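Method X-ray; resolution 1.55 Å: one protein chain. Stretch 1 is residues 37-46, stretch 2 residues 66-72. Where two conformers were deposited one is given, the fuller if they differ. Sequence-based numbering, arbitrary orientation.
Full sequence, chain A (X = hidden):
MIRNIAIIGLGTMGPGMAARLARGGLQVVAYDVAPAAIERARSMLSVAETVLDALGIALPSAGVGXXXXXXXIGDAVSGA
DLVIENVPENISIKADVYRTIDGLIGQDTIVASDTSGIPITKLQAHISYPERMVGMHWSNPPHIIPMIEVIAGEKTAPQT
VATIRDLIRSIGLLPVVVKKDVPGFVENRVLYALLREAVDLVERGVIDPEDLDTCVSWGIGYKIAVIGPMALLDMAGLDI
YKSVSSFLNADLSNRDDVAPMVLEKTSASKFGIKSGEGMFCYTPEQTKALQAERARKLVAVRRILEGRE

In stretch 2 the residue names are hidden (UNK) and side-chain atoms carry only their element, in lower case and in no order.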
# COMPACT_ATOMS: atom_id res chain seq x y z
N ALA A 37 -2.06 25.48 -21.28
CA ALA A 37 -1.34 24.70 -20.28
C ALA A 37 -0.45 25.57 -19.40
O ALA A 37 -0.35 25.34 -18.19
CB ALA A 37 -0.51 23.63 -20.97
N ILE A 38 0.21 26.55 -20.00
CA ILE A 38 1.08 27.44 -19.25
C ILE A 38 0.26 28.24 -18.24
O ILE A 38 0.65 28.39 -17.09
CB ILE A 38 1.87 28.37 -20.17
CG1 ILE A 38 2.86 27.54 -21.00
CG2 ILE A 38 2.62 29.43 -19.36
CD1 ILE A 38 3.83 28.35 -21.85
N GLU A 39 -0.91 28.71 -18.67
CA GLU A 39 -1.80 29.48 -17.80
C GLU A 39 -2.31 28.64 -16.62
O GLU A 39 -2.35 29.10 -15.48
CB GLU A 39 -3.00 30.02 -18.59
CG GLU A 39 -2.62 30.93 -19.75
CD GLU A 39 -3.78 31.21 -20.68
OE1 GLU A 39 -4.95 30.99 -20.27
OE2 GLU A 39 -3.54 31.63 -21.83
N ARG A 40 -2.72 27.42 -16.92
CA ARG A 40 -3.19 26.51 -15.88
C ARG A 40 -2.07 26.22 -14.89
O ARG A 40 -2.30 26.11 -13.69
CB ARG A 40 -3.73 25.20 -16.48
CG ARG A 40 -5.09 25.33 -17.17
CD ARG A 40 -5.71 23.96 -17.47
NE ARG A 40 -4.94 23.19 -18.45
CZ ARG A 40 -5.10 23.27 -19.76
NH1 ARG A 40 -6.02 24.07 -20.28
NH2 ARG A 40 -4.35 22.54 -20.57
N ALA A 41 -0.85 26.11 -15.40
CA ALA A 41 0.31 25.81 -14.57
C ALA A 41 0.60 26.90 -13.55
O ALA A 41 1.16 26.62 -12.49
CB ALA A 41 1.53 25.56 -15.45
N ARG A 42 0.22 28.14 -13.84
CA ARG A 42 0.46 29.21 -12.87
C ARG A 42 -0.35 29.02 -11.60
O ARG A 42 0.20 29.11 -10.51
CB ARG A 42 0.16 30.57 -13.49
CG ARG A 42 1.13 30.92 -14.59
CD ARG A 42 1.10 32.38 -14.96
NE ARG A 42 1.76 32.57 -16.25
CZ ARG A 42 3.07 32.59 -16.42
NH1 ARG A 42 3.90 32.46 -15.39
NH2 ARG A 42 3.57 32.77 -17.63
N SER A 43 -1.64 28.73 -11.72
CA SER A 43 -2.45 28.47 -10.54
C SER A 43 -1.98 27.20 -9.84
O SER A 43 -1.98 27.11 -8.62
CB SER A 43 -3.93 28.37 -10.91
OG SER A 43 -4.12 27.72 -12.15
N MET A 44 -1.58 26.20 -10.62
CA MET A 44 -1.08 24.97 -10.03
C MET A 44 0.22 25.22 -9.26
O MET A 44 0.46 24.61 -8.22
CB MET A 44 -0.86 23.91 -11.11
CG MET A 44 -2.15 23.47 -11.80
SD MET A 44 -1.81 22.49 -13.26
CE MET A 44 -1.28 20.95 -12.52
N LEU A 45 1.04 26.14 -9.77
CA LEU A 45 2.32 26.48 -9.14
C LEU A 45 2.16 27.17 -7.77
O LEU A 45 2.88 26.85 -6.81
CB LEU A 45 3.14 27.38 -10.08
CG LEU A 45 4.51 27.81 -9.57
CD1 LEU A 45 5.39 26.58 -9.38
CD2 LEU A 45 5.15 28.77 -10.55
N SER A 46 1.23 28.11 -7.66
CA SER A 46 1.04 28.85 -6.41
C SER A 46 0.52 27.95 -5.28
O SER A 46 0.93 28.07 -4.13
CB SER A 46 0.10 30.04 -6.63
OG SER A 46 -1.14 29.61 -7.16
N UNK A 66 14.44 29.58 -8.31
CA UNK A 66 13.30 30.24 -8.93
C UNK A 66 12.64 29.38 -10.00
O UNK A 66 13.25 28.44 -10.53
c UNK A 66 13.70 31.56 -9.59
c UNK A 66 14.24 32.55 -8.55
o UNK A 66 14.69 31.31 -10.59
N UNK A 67 11.39 29.71 -10.30
CA UNK A 67 10.65 29.11 -11.40
C UNK A 67 10.19 30.20 -12.36
O UNK A 67 9.66 31.22 -11.93
c UNK A 67 9.40 28.34 -10.92
c UNK A 67 9.76 27.25 -9.94
c UNK A 67 8.62 27.76 -12.10
N UNK A 68 10.40 29.97 -13.66
CA UNK A 68 9.87 30.84 -14.71
C UNK A 68 9.28 30.00 -15.82
O UNK A 68 9.86 28.99 -16.21
n UNK A 68 12.83 33.13 -17.29
c UNK A 68 11.58 33.68 -16.76
c UNK A 68 10.51 32.65 -16.40
c UNK A 68 13.02 32.85 -18.58
c UNK A 68 10.97 31.75 -15.26
n UNK A 68 12.04 33.02 -19.45
n UNK A 68 14.19 32.37 -18.99
N UNK A 69 8.12 30.42 -16.34
CA UNK A 69 7.49 29.78 -17.48
C UNK A 69 7.75 30.59 -18.75
O UNK A 69 7.73 31.82 -18.73
c UNK A 69 5.57 28.72 -16.16
c UNK A 69 4.29 28.80 -15.63
c UNK A 69 6.07 26.94 -14.63
c UNK A 69 6.44 27.78 -15.66
c UNK A 69 5.97 29.64 -17.29
c UNK A 69 4.80 27.04 -14.09
c UNK A 69 3.91 27.96 -14.59
N UNK A 70 7.96 29.89 -19.86
CA UNK A 70 8.19 30.55 -21.14
C UNK A 70 7.53 29.79 -22.28
O UNK A 70 7.30 28.57 -22.18
c UNK A 70 10.40 29.36 -21.53
o UNK A 70 9.90 31.45 -22.63
c UNK A 70 9.71 30.72 -21.42
N UNK A 71 7.22 30.50 -23.37
CA UNK A 71 6.63 29.88 -24.55
C UNK A 71 7.66 29.70 -25.67
O UNK A 71 7.31 29.43 -26.83
o UNK A 71 6.93 32.55 -25.35
o UNK A 71 5.08 32.56 -26.52
c UNK A 71 5.85 32.02 -25.69
c UNK A 71 5.43 30.70 -25.06
N UNK A 72 8.94 29.85 -25.32
CA UNK A 72 10.03 29.70 -26.28
C UNK A 72 10.96 28.61 -25.79
O UNK A 72 11.61 28.76 -24.76
c UNK A 72 11.79 30.97 -27.56
o UNK A 72 11.49 31.51 -28.66
c UNK A 72 10.78 31.03 -26.44
o UNK A 72 12.87 30.38 -27.36
O HOH W 1 6.84 32.65 -15.16

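Position 66 has three side-chain atoms: a carbon that carries one oxygen and one carbon. They lie out of reach of the helix. A beta-branched side chain with one hydroxyl is threonine, so this is Thr66.

Position 67 has three carbons, one of them carrying the other two. There is no polar atom. CB points toward the helix, and one of the branch carbons lies 3.9 Å from Leu45 CD2. A beta-branched side chain of carbon alone with two methyls is valine. In Val67 the carbon in question is CG1.

Position 68 has three carbons, then a nitrogen, then a carbon carrying two more nitrogens. This is a guanidinium on a three-carbon stem. CB points away from the helix, and the side chain makes no contact with it. The residue is Arg68, and its NH1 and NH2 are hydrogen-bonded elsewhere in the structure.

Position 69 has one carbon followed by a ring of six carbons, with no oxygen on the ring. CB points toward the helix and lies 3.9 Å from Ile38 CG2. The ring also meets Ala41, Arg42 and Leu45. A bare six-carbon ring is phenylalanine, Phe69. Its CE2 is 3.5 Å from Ala41 CB, and its CZ is 4.0 Å from Leu45 CD2. Its CD2 is 3.7 Å from Arg42 NH1 and sits over one face of the guanidinium.

Position 70 again has a carbon carrying one oxygen and one carbon. CB points away from the helix, so the contact falls to the backbone: its O is 3.5 Å from Ile38 CD1. The residue is Thr70. Its OG1 accepts a hydrogen bond from the N of position 72, at 3.3 Å.

Position 71 has two carbons, the second carrying two oxygens. Its CA is 4.2 Å from Ile38 CD1, while the end of the side chain leads away. A carboxylate one carbon beyond CB is aspartate, Asp71.

Position 72 has the same four atoms and does not reach the helix. It is Asp72, an N-cap whose side chain caps a backbone N just past the stretch.

The helix and strand run nearly antiparallel, at 162°, with axes 9.5 Å apart at closest approach. Strand alternation turns Val67 and Phe69 toward the helix and Arg68 away. Ile38, Ala41 and Leu45 form the apolar surface that receives them. No direct hydrogen bond crosses the contact. Water 1 provides a polar link, accepting from Phe69 N at 2.8 Å and Arg42 NH1 at 3.0 Å.

Stretch 2 (66-72) TVRFTDD
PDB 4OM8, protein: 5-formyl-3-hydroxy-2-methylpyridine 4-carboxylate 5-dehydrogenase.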